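Side-chain contacts in protein mini spindles (PDB 5VJC), which probably binds tubulin through its TOG domains and so promotes microtubule dynamics and formation of the mitotic spindle: residues Lys14-Arg17 with Leu18-Glu21; Phe119-Leu122 with Ile123-Tyr127; Gly155-Arg158 with Val159-Val163. All coordinates share one frame; numbering follows the deposited sequence.

Overall arrangement
All three contacts are local, each within or at the end of one helix of an all-helical TOG domain built from HEAT repeats, and they follow one another in series along the chain. Contact 1 sits on helix 13-22 near the surface, its centre about 22 Å from the centre of the chain. Contact 2 ends helix 105-124, its centre about 22 Å from that of contact 1; the two meet where Lys14 reaches the hydroxyl of Tyr127. Contact 3, on helix 150-166, has its centre about 14 Å from that of contact 2, and Phe119 packs against Gln162 and Val163 there. Contact 2 thus ties the N-terminal helix to the middle of the solenoid.

Contact 1. Residues Lys14-Arg17 with Leu18-Glu21; sequences KNQR and LLDE
Residues Lys14-Arg17 and Leu18-Glu21 form successive turns of helix 13-22, joined by i to i+4 backbone bonds such as Leu18 N to Lys14 O (2.9 Å). On the outer side Gln16 and Asp20 add a side-chain bond one turn apart: Gln16 NE2 gives a hydrogen to Asp20 OD1 at 3.0 Å, nearly straight at 167°. Asp20 OD1 lies in the plane of the Gln16 amide, but the donor meets it from above the carboxylate, the two planes being turned 47° apart. With CG anti to the backbone N (chi1 -167°) and a bend at chi2, the Gln16 chain curls forward along the helix to reach its mate. Lys14 and Leu18 run side by side, their CG atoms 4.2 Å apart, before the lysine leads away to a salt bridge with Glu133. The buried Arg17 lays its guanidinium over Lys14, whose CA is 3.4 Å above the plane towards the rim, and it pairs with Asp90 at the start of helix 89-99. The polar bond between Gln16 and Asp20 therefore stays within the helix, whereas the charges of Lys14 and Arg17 are spent on neighbouring elements, fastening this surface helix to the rest of the domain.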
loop_
_atom_site.group_PDB
_atom_site.type_symbol
_atom_site.label_atom_id
_atom_site.label_comp_id
_atom_site.label_asym_id
_atom_site.label_seq_id
_atom_site.Cartn_x
_atom_site.Cartn_y
_atom_site.Cartn_z
ATOM N N LYS A 14 -9.840 9.032 17.831
ATOM C CA LYS A 14 -9.197 7.875 17.219
ATOM C C LYS A 14 -9.072 6.733 18.227
ATOM O O LYS A 14 -9.182 5.557 17.867
ATOM C CB LYS A 14 -7.807 8.247 16.642
ATOM C CG LYS A 14 -7.152 7.114 15.858
ATOM C CD LYS A 14 -5.661 7.386 15.601
ATOM C CE LYS A 14 -5.466 8.486 14.539
ATOM N NZ LYS A 14 -3.996 8.700 14.357
ATOM N N ASN A 15 -8.858 7.076 19.498
ATOM C CA ASN A 15 -8.777 6.056 20.528
ATOM C C ASN A 15 -10.013 5.169 20.554
ATOM O O ASN A 15 -9.900 3.942 20.591
ATOM C CB ASN A 15 -8.555 6.690 21.914
ATOM C CG ASN A 15 -7.182 7.304 22.039
ATOM O OD1 ASN A 15 -6.241 6.874 21.371
ATOM N ND2 ASN A 15 -7.067 8.336 22.858
ATOM N N GLN A 16 -11.188 5.780 20.491
ATOM C CA GLN A 16 -12.415 5.001 20.549
ATOM C C GLN A 16 -12.596 4.190 19.268
ATOM O O GLN A 16 -13.142 3.083 19.299
ATOM C CB GLN A 16 -13.638 5.897 20.787
ATOM C CG GLN A 16 -14.881 5.112 21.170
ATOM C CD GLN A 16 -14.653 4.241 22.406
ATOM O OE1 GLN A 16 -14.279 4.743 23.475
ATOM N NE2 GLN A 16 -14.853 2.930 22.258
ATOM N N ARG A 17 -12.124 4.726 18.147
ATOM C CA ARG A 17 -12.259 4.013 16.880
ATOM C C ARG A 17 -11.389 2.765 16.902
ATOM O O ARG A 17 -11.833 1.686 16.510
ATOM C CB ARG A 17 -11.904 4.924 15.706
ATOM C CG ARG A 17 -12.889 6.103 15.533
ATOM C CD ARG A 17 -12.708 6.772 14.173
ATOM N NE ARG A 17 -11.403 7.419 14.042
ATOM C CZ ARG A 17 -11.167 8.693 14.346
ATOM N NH1 ARG A 17 -12.137 9.452 14.847
ATOM N NH2 ARG A 17 -9.952 9.198 14.179
ATOM N N LEU A 18 -10.155 2.913 17.376
ATOM C CA LEU A 18 -9.253 1.775 17.469
ATOM C C LEU A 18 -9.834 0.722 18.424
ATOM O O LEU A 18 -9.854 -0.469 18.106
ATOM C CB LEU A 18 -7.859 2.217 17.932
ATOM C CG LEU A 18 -7.031 3.128 17.019
ATOM C CD1 LEU A 18 -5.798 3.643 17.753
ATOM C CD2 LEU A 18 -6.616 2.397 15.757
ATOM N N LEU A 19 -10.330 1.165 19.577
ATOM C CA LEU A 19 -10.977 0.239 20.529
ATOM C C LEU A 19 -12.205 -0.455 19.923
ATOM O O LEU A 19 -12.366 -1.679 20.051
ATOM C CB LEU A 19 -11.378 0.977 21.814
ATOM C CG LEU A 19 -10.167 1.351 22.671
ATOM C CD1 LEU A 19 -10.576 2.252 23.814
ATOM C CD2 LEU A 19 -9.465 0.088 23.183
ATOM N N ASP A 20 -13.064 0.321 19.271
ATOM C CA ASP A 20 -14.224 -0.248 18.570
ATOM C C ASP A 20 -13.813 -1.393 17.657
ATOM O O ASP A 20 -14.442 -2.445 17.660
ATOM C CB ASP A 20 -14.962 0.817 17.753
ATOM C CG ASP A 20 -15.773 1.764 18.622
ATOM O OD1 ASP A 20 -15.932 1.463 19.827
ATOM O OD2 ASP A 20 -16.211 2.825 18.107
ATOM N N GLU A 21 -12.745 -1.206 16.880
ATOM C CA GLU A 21 -12.351 -2.254 15.945
ATOM C C GLU A 21 -11.787 -3.470 16.684
ATOM O O GLU A 21 -12.156 -4.613 16.376
ATOM C CB GLU A 21 -11.328 -1.732 14.920
ATOM C CG GLU A 21 -11.315 -2.522 13.596
ATOM C CD GLU A 21 -10.349 -1.957 12.546
ATOM O OE1 GLU A 21 -9.133 -2.080 12.742
ATOM O OE2 GLU A 21 -10.807 -1.402 11.516
#

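Contact 2. Residues Phe119-Leu122 with Ile123-Tyr127; sequences FQVL and IDEEY
A Schellman motif closes helix 105-124, and residues Phe119-Leu122 meet Ile123-Tyr127 across this last turn. Glu126 takes a positive phi (56°), which brings Tyr127 N back to Leu122 O at 2.8 Å, in the carbonyl plane, while Glu126 N bonds Ile123 O at 3.1 Å. Under that turn Leu122 and Tyr127 lie alongside each other, Leu122 CD2 touching Tyr127 CD2 at 3.8 Å. The other branch, Leu122 CD1, sits over one face of the Phe119 ring, so this leucine is held between two aromatic residues, with Leu89 and Val86 also against it. The Tyr127 hydroxyl reaches on to Glu133. On the polar side Gln120, its CG opposite the backbone N (chi1 -167°), bends at chi2 and brings NE2 round to Asp124 OD1 at 2.9 Å. This bond is bent to 142° and arrives from above the carboxylate plane, though Asp124 OD1 lies in the plane of the Gln120 amide. A leucine in place of Gln120 would probably leave Asp124 OD1 without this donor and its carboxylate freer to turn. Positive phi, two bonds back into the final turn and an apolar pair bridging the reversal are the marks of a Schellman C-cap, here ending helix 105-124 of the TOG domain.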
loop_
_atom_site.group_PDB
_atom_site.type_symbol
_atom_site.label_atom_id
_atom_site.label_comp_id
_atom_site.label_asym_id
_atom_site.label_seq_id
_atom_site.Cartn_x
_atom_site.Cartn_y
_atom_site.Cartn_z
ATOM N N PHE A 119 2.491 11.711 4.429
ATOM C CA PHE A 119 3.483 10.841 5.055
ATOM C C PHE A 119 4.772 11.588 5.369
ATOM O O PHE A 119 5.438 11.262 6.348
ATOM C CB PHE A 119 3.727 9.591 4.195
ATOM C CG PHE A 119 2.720 8.520 4.470
ATOM C CD1 PHE A 119 2.945 7.581 5.461
ATOM C CD2 PHE A 119 1.500 8.521 3.814
ATOM C CE1 PHE A 119 1.989 6.626 5.773
ATOM C CE2 PHE A 119 0.531 7.558 4.111
ATOM C CZ PHE A 119 0.779 6.613 5.093
ATOM N N GLN A 120 5.081 12.630 4.593
ATOM C CA GLN A 120 6.170 13.532 4.962
ATOM C C GLN A 120 5.923 14.197 6.326
ATOM O O GLN A 120 6.827 14.258 7.171
ATOM C CB GLN A 120 6.390 14.612 3.898
ATOM C CG GLN A 120 7.727 15.340 4.119
ATOM C CD GLN A 120 8.894 14.358 4.213
ATOM O OE1 GLN A 120 9.126 13.567 3.291
ATOM N NE2 GLN A 120 9.620 14.385 5.334
ATOM N N VAL A 121 4.707 14.680 6.551
ATOM C CA VAL A 121 4.336 15.207 7.876
ATOM C C VAL A 121 4.516 14.149 8.968
ATOM O O VAL A 121 5.100 14.425 10.027
ATOM C CB VAL A 121 2.885 15.735 7.889
ATOM C CG1 VAL A 121 2.403 16.016 9.324
ATOM C CG2 VAL A 121 2.802 17.001 7.058
ATOM N N LEU A 122 4.070 12.924 8.708
ATOM C CA LEU A 122 4.219 11.855 9.706
ATOM C C LEU A 122 5.697 11.568 10.010
ATOM O O LEU A 122 6.088 11.352 11.167
ATOM C CB LEU A 122 3.528 10.579 9.229
ATOM C CG LEU A 122 2.046 10.721 8.864
ATOM C CD1 LEU A 122 1.441 9.358 8.505
ATOM C CD2 LEU A 122 1.265 11.397 9.990
ATOM N N ILE A 123 6.518 11.564 8.966
ATOM C CA ILE A 123 7.955 11.351 9.141
ATOM C C ILE A 123 8.583 12.497 9.939
ATOM O O ILE A 123 9.342 12.260 10.881
ATOM C CB ILE A 123 8.652 11.197 7.788
ATOM C CG1 ILE A 123 8.136 9.920 7.100
ATOM C CG2 ILE A 123 10.189 11.197 7.971
ATOM C CD1 ILE A 123 8.460 9.824 5.624
ATOM N N ASP A 124 8.213 13.725 9.593
ATOM C CA ASP A 124 8.764 14.919 10.233
ATOM C C ASP A 124 8.365 14.998 11.705
ATOM O O ASP A 124 9.158 15.415 12.556
ATOM C CB ASP A 124 8.305 16.179 9.492
ATOM C CG ASP A 124 9.031 16.374 8.168
ATOM O OD1 ASP A 124 10.023 15.666 7.928
ATOM O OD2 ASP A 124 8.611 17.238 7.373
ATOM N N GLU A 125 7.141 14.571 11.996
ATOM C CA GLU A 125 6.623 14.569 13.356
ATOM C C GLU A 125 6.967 13.284 14.119
ATOM O O GLU A 125 6.571 13.119 15.269
ATOM C CB GLU A 125 5.105 14.767 13.333
ATOM C CG GLU A 125 4.654 16.073 12.693
ATOM C CD GLU A 125 4.939 17.302 13.551
ATOM O OE1 GLU A 125 5.237 17.142 14.760
ATOM O OE2 GLU A 125 4.855 18.432 13.011
ATOM N N GLU A 126 7.703 12.383 13.472
ATOM C CA GLU A 126 8.087 11.100 14.063
ATOM C C GLU A 126 6.854 10.311 14.522
ATOM O O GLU A 126 6.867 9.627 15.545
ATOM C CB GLU A 126 9.068 11.304 15.233
ATOM C CG GLU A 126 10.296 12.111 14.837
ATOM C CD GLU A 126 11.370 12.112 15.906
ATOM O OE1 GLU A 126 11.276 12.946 16.828
ATOM O OE2 GLU A 126 12.306 11.280 15.820
ATOM N N TYR A 127 5.786 10.397 13.745
ATOM C CA TYR A 127 4.596 9.616 14.064
ATOM C C TYR A 127 4.815 8.170 13.620
ATOM O O TYR A 127 5.436 7.910 12.594
ATOM C CB TYR A 127 3.359 10.220 13.402
ATOM C CG TYR A 127 2.071 9.436 13.638
ATOM C CD1 TYR A 127 1.400 9.510 14.861
ATOM C CD2 TYR A 127 1.535 8.623 12.638
ATOM C CE1 TYR A 127 0.228 8.778 15.093
ATOM C CE2 TYR A 127 0.355 7.902 12.842
ATOM C CZ TYR A 127 -0.292 7.982 14.081
ATOM O OH TYR A 127 -1.450 7.265 14.288
#

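Contact 3. Residues Gly155-Arg158 with Val159-Val163; sequences GVRR and VLRQV
Arg157 and Arg161 run side by side one turn apart on helix 150-166, and theirs is the tight part of this contact. Arg157 CG lies over one face of the Arg161 guanidinium, 3.2 Å above the plane and offset towards its rim, and Arg157 CD approaches Arg161 NH2 over the same group at 3.2 Å. The Arg161 chain, extended from CG to NE, is what lays its flat end along the aliphatic part of Arg157. That chain in turn bends at chi2 and chi3, and its own guanidinium is tilted 61° from its neighbour's. Arg157 NE and Arg161 NH2 are 4.5 Å apart, and each arginine has an acidic mate on helix 185-202: Glu190 for Arg157, Glu194 for Arg161, which also makes a cation-pi contact with Phe197. Val159 and Leu160 turn instead to Leu141 of helix 131-142, in the buried interior.

The looser side is that of Arg158, which lies towards solvent and reaches back through a water to the buried Gln162. Arg158 NH1 comes no nearer than 3.6 Å to Gln162 CG, the guanidinium and amide standing 54° apart, and the water accepts from Arg158 NH1 at 3.3 Å and from Gln162 NE2 at 2.9 Å. It lies at the edge of the guanidinium, in its plane. Gln162 NE2 also bonds Val116 O on helix 105-124. The backbone shifts its bonding here: Gln162 N reaches Arg158 O only weakly and bonds Val159 O as well, which also accepts from Val163 N.

Two positive charges can probably lie this close because nearby glutamates offset them, whereas Arg158 lays NH1 beside the Gln162 chain with no direct hydrogen bond between the side chains and shares a water with it; the helix is thus tied by charge to helix 185-202 and by an amide to helix 105-124.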
loop_
_atom_site.group_PDB
_atom_site.type_symbol
_atom_site.label_atom_id
_atom_site.label_comp_id
_atom_site.label_asym_id
_atom_site.label_seq_id
_atom_site.Cartn_x
_atom_site.Cartn_y
_atom_site.Cartn_z
ATOM N N GLY A 155 3.263 6.887 -8.136
ATOM C CA GLY A 155 2.729 7.527 -6.941
ATOM C C GLY A 155 2.609 6.500 -5.831
ATOM O O GLY A 155 2.987 6.754 -4.694
ATOM N N VAL A 156 2.062 5.339 -6.174
ATOM C CA VAL A 156 1.954 4.218 -5.240
ATOM C C VAL A 156 3.312 3.843 -4.662
ATOM O O VAL A 156 3.465 3.698 -3.449
ATOM C CB VAL A 156 1.326 2.997 -5.926
ATOM C CG1 VAL A 156 1.371 1.758 -5.032
ATOM C CG2 VAL A 156 -0.113 3.326 -6.375
ATOM N N ARG A 157 4.310 3.698 -5.531
ATOM C CA ARG A 157 5.649 3.362 -5.088
ATOM C C ARG A 157 6.211 4.435 -4.135
ATOM O O ARG A 157 6.835 4.120 -3.119
ATOM C CB ARG A 157 6.562 3.172 -6.324
ATOM C CG ARG A 157 7.931 2.511 -6.088
ATOM C CD ARG A 157 8.245 1.477 -7.229
ATOM N NE ARG A 157 7.822 1.990 -8.523
ATOM C CZ ARG A 157 7.251 1.259 -9.473
ATOM N NH1 ARG A 157 7.065 -0.040 -9.286
ATOM N NH2 ARG A 157 6.883 1.834 -10.615
ATOM N N ARG A 158 5.994 5.706 -4.455
ATOM C CA ARG A 158 6.534 6.802 -3.643
ATOM C C ARG A 158 5.923 6.791 -2.230
ATOM O O ARG A 158 6.634 6.893 -1.209
ATOM C CB ARG A 158 6.273 8.141 -4.344
ATOM C CG ARG A 158 6.661 9.376 -3.555
ATOM C CD ARG A 158 8.128 9.763 -3.692
ATOM N NE ARG A 158 8.391 11.108 -3.173
ATOM C CZ ARG A 158 8.705 11.382 -1.904
ATOM N NH1 ARG A 158 8.811 10.407 -1.005
ATOM N NH2 ARG A 158 8.923 12.638 -1.526
ATOM N N VAL A 159 4.605 6.645 -2.179
ATOM C CA VAL A 159 3.884 6.520 -0.904
ATOM C C VAL A 159 4.315 5.256 -0.174
ATOM O O VAL A 159 4.600 5.293 1.007
ATOM C CB VAL A 159 2.341 6.499 -1.140
ATOM C CG1 VAL A 159 1.561 6.194 0.183
ATOM C CG2 VAL A 159 1.878 7.811 -1.767
ATOM N N LEU A 160 4.360 4.124 -0.872
ATOM C CA LEU A 160 4.741 2.881 -0.209
ATOM C C LEU A 160 6.132 3.010 0.437
ATOM O O LEU A 160 6.388 2.511 1.551
ATOM C CB LEU A 160 4.721 1.710 -1.191
ATOM C CG LEU A 160 4.875 0.318 -0.556
ATOM C CD1 LEU A 160 3.594 -0.134 0.165
ATOM C CD2 LEU A 160 5.284 -0.717 -1.583
ATOM N N ARG A 161 7.017 3.747 -0.224
ATOM C CA ARG A 161 8.381 3.845 0.295
ATOM C C ARG A 161 8.515 4.885 1.393
ATOM O O ARG A 161 9.553 4.964 2.048
ATOM C CB ARG A 161 9.342 4.114 -0.850
ATOM C CG ARG A 161 9.486 2.860 -1.709
ATOM C CD ARG A 161 10.332 3.092 -2.951
ATOM N NE ARG A 161 10.289 1.919 -3.814
ATOM C CZ ARG A 161 11.047 1.757 -4.896
ATOM N NH1 ARG A 161 11.940 2.685 -5.228
ATOM N NH2 ARG A 161 10.932 0.646 -5.621
ATOM N N GLN A 162 7.440 5.634 1.624
ATOM C CA GLN A 162 7.299 6.418 2.838
ATOM C C GLN A 162 6.669 5.603 3.969
ATOM O O GLN A 162 7.057 5.747 5.110
ATOM C CB GLN A 162 6.439 7.648 2.587
ATOM C CG GLN A 162 7.057 8.658 1.651
ATOM C CD GLN A 162 6.088 9.764 1.389
ATOM O OE1 GLN A 162 4.984 9.526 0.861
ATOM N NE2 GLN A 162 6.448 10.977 1.813
ATOM N N VAL A 163 5.673 4.779 3.640
ATOM C CA VAL A 163 4.999 3.969 4.651
ATOM C C VAL A 163 5.988 3.113 5.438
ATOM O O VAL A 163 5.883 3.002 6.671
ATOM C CB VAL A 163 3.928 3.066 4.018
ATOM C CG1 VAL A 163 3.349 2.118 5.057
ATOM C CG2 VAL A 163 2.807 3.926 3.410
HETATM O O HOH W 1 9.319 11.217 2.105
#